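Long-range contact in BT_4661 (PDB 4AK1), which probably binds heparin and heparan sulphate at the cell surface as a SusE-like protein of a gut Bacteroides: residues 366-371 / 400-405. Numbering follows the deposited sequence.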
loop_
_atom_site.group_PDB
_atom_site.type_symbol
_atom_site.label_atom_id
_atom_site.label_comp_id
_atom_site.label_asym_id
_atom_site.label_seq_id
_atom_site.Cartn_x
_atom_site.Cartn_y
_atom_site.Cartn_z
ATOM N N GLU A 366 -1.665 22.286 38.377
ATOM C CA GLU A 366 -2.385 21.592 37.300
ATOM C C GLU A 366 -1.463 20.604 36.575
ATOM O O GLU A 366 -0.249 20.815 36.557
ATOM C CB GLU A 366 -2.975 22.603 36.300
ATOM C CG GLU A 366 -1.947 23.378 35.486
ATOM C CD GLU A 366 -2.563 24.532 34.705
ATOM O OE1 GLU A 366 -2.909 25.551 35.332
ATOM O OE2 GLU A 366 -2.680 24.440 33.462
ATOM N N PHE A 367 -2.036 19.540 36.001
ATOM C CA PHE A 367 -1.291 18.640 35.111
ATOM C C PHE A 367 -0.943 19.333 33.798
ATOM O O PHE A 367 -1.730 20.140 33.289
ATOM C CB PHE A 367 -2.077 17.361 34.804
ATOM C CG PHE A 367 -2.216 16.433 35.985
ATOM C CD1 PHE A 367 -1.083 15.878 36.599
ATOM C CD2 PHE A 367 -3.477 16.121 36.492
ATOM C CE1 PHE A 367 -1.219 15.034 37.701
ATOM C CE2 PHE A 367 -3.618 15.277 37.582
ATOM C CZ PHE A 367 -2.486 14.737 38.189
ATOM N N VAL A 368 0.227 19.000 33.251
ATOM C CA VAL A 368 0.648 19.481 31.936
ATOM C C VAL A 368 0.705 18.268 31.019
ATOM O O VAL A 368 1.479 17.332 31.284
ATOM C CB VAL A 368 2.057 20.123 31.963
ATOM C CG1 VAL A 368 2.451 20.640 30.572
ATOM C CG2 VAL A 368 2.134 21.266 32.961
ATOM N N ASN A 369 -0.119 18.267 29.966
ATOM C CA ASN A 369 -0.105 17.185 28.977
ATOM C C ASN A 369 -0.157 15.777 29.592
ATOM O O ASN A 369 0.645 14.902 29.241
ATOM C CB ASN A 369 1.113 17.334 28.056
ATOM C CG ASN A 369 1.053 18.613 27.228
ATOM O OD1 ASN A 369 -0.022 18.990 26.744
ATOM N ND2 ASN A 369 2.188 19.279 27.058
ATOM N N LEU A 370 -1.105 15.568 30.506
ATOM C CA LEU A 370 -1.287 14.255 31.120
ATOM C C LEU A 370 -1.571 13.196 30.030
ATOM O O LEU A 370 -2.417 13.412 29.150
ATOM C CB LEU A 370 -2.402 14.293 32.170
ATOM C CG LEU A 370 -2.574 13.066 33.088
ATOM C CD1 LEU A 370 -1.411 12.955 34.065
ATOM C CD2 LEU A 370 -3.897 13.144 33.827
ATOM N N PRO A 371 -0.850 12.059 30.073
ATOM C CA PRO A 371 -1.095 11.001 29.092
ATOM C C PRO A 371 -2.543 10.504 29.110
ATOM O O PRO A 371 -3.183 10.473 30.168
ATOM C CB PRO A 371 -0.125 9.894 29.524
ATOM C CG PRO A 371 1.006 10.652 30.149
ATOM C CD PRO A 371 0.337 11.773 30.901
ATOM N N THR A 400 5.127 9.259 31.711
ATOM C CA THR A 400 5.733 10.499 32.181
ATOM C C THR A 400 4.628 11.457 32.643
ATOM O O THR A 400 3.697 11.736 31.895
ATOM C CB THR A 400 6.555 11.138 31.045
ATOM O OG1 THR A 400 7.480 10.167 30.550
ATOM C CG2 THR A 400 7.331 12.367 31.545
ATOM N N VAL A 401 4.722 11.947 33.877
ATOM C CA VAL A 401 3.695 12.838 34.431
ATOM C C VAL A 401 4.309 14.198 34.744
ATOM O O VAL A 401 5.377 14.269 35.349
ATOM C CB VAL A 401 3.068 12.246 35.719
ATOM C CG1 VAL A 401 1.944 13.133 36.257
ATOM C CG2 VAL A 401 2.558 10.837 35.471
ATOM N N GLN A 402 3.632 15.279 34.357
ATOM C CA GLN A 402 4.117 16.627 34.681
ATOM C C GLN A 402 3.084 17.429 35.421
ATOM O O GLN A 402 1.899 17.392 35.060
ATOM C CB GLN A 402 4.442 17.411 33.429
ATOM C CG GLN A 402 5.657 16.953 32.681
ATOM C CD GLN A 402 5.913 17.897 31.533
ATOM O OE1 GLN A 402 5.202 17.848 30.532
ATOM N NE2 GLN A 402 6.867 18.794 31.701
ATOM N N VAL A 403 3.546 18.169 36.427
ATOM C CA VAL A 403 2.672 19.016 37.237
ATOM C C VAL A 403 3.239 20.421 37.247
ATOM O O VAL A 403 4.445 20.617 37.507
ATOM C CB VAL A 403 2.542 18.504 38.691
ATOM C CG1 VAL A 403 1.659 19.444 39.515
ATOM C CG2 VAL A 403 1.964 17.093 38.723
ATOM N N MET A 404 2.388 21.399 36.962
ATOM C CA MET A 404 2.803 22.787 37.070
ATOM C C MET A 404 2.263 23.421 38.344
ATOM O O MET A 404 1.066 23.346 38.605
ATOM C CB MET A 404 2.345 23.609 35.869
ATOM C CG MET A 404 2.845 25.053 35.923
ATOM S SD MET A 404 2.567 25.921 34.365
ATOM C CE MET A 404 0.805 25.745 34.177
ATOM N N ALA A 405 3.161 24.034 39.107
ATOM C CA ALA A 405 2.817 24.851 40.277
ATOM C C ALA A 405 2.972 26.318 39.940
ATOM O O ALA A 405 3.959 26.709 39.320
ATOM C CB ALA A 405 3.719 24.506 41.457
HETATM O O HOH W 1 1.310 15.113 32.900
HETATM O O HOH W 2 4.693 18.448 28.022
HETATM O O HOH W 3 3.644 13.439 30.018
#
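Glu366 and Met404 form an antiparallel, hydrogen-bonded pair. Glu366 N donates to Met404 O at 2.9 Å. Met404 N returns a bond to Glu366 O at 2.7 Å. Their side chains run alongside each other on the same face of the sheet. The bend at the end of Met404 (chi3 57°) turns CE in against the Glu366 carboxylate, 3.6 Å from CD.

Phe367 and Val403 form a non-hydrogen-bonded antiparallel pair, and both side chains lie on the other face. With CG anti to the carbonyl carbon (chi1 -70°), the ring reaches Val403 CG2 through CD1 at 3.9 Å and Val401 CG1 through CE1. Gln402 O lies at the ring edge, while Leu370 CD1 covers one ring face near its rim. With an alanine in place of Phe367, Val401 CG1, Val403 CG2 and Leu370 CD1 would probably lose the ring they share.

Val368 N donates a third bond to Gln402 O at 2.9 Å. Val368 CG2 packs on Met404 CB, and Val368 CB meets Gln402 CB.

Beyond this bond the two segments diverge, and water bridges their polar atoms. One molecule accepts from Gln402 N and donates to Val368 O. Another joins Asn369 ND2 to Gln402 OE1. Leu370 CD1 lies beside Val401 CG1. Pro371 CG ends the contact 3.4 Å from Thr400 O.

The arrangement is a short antiparallel ladder at the edge of a mixed four-stranded sheet, continued by packing and water. It sets strand 364-367, outermost in this chain, against strand 397-407. Strand 410-421 bonds to the far edge of 397-407, and Ile386 of strand 386-388 packs on both Phe367 and Val403. Thr400 packs on Thr400, and Gln402 on Thr417, of a second subunit.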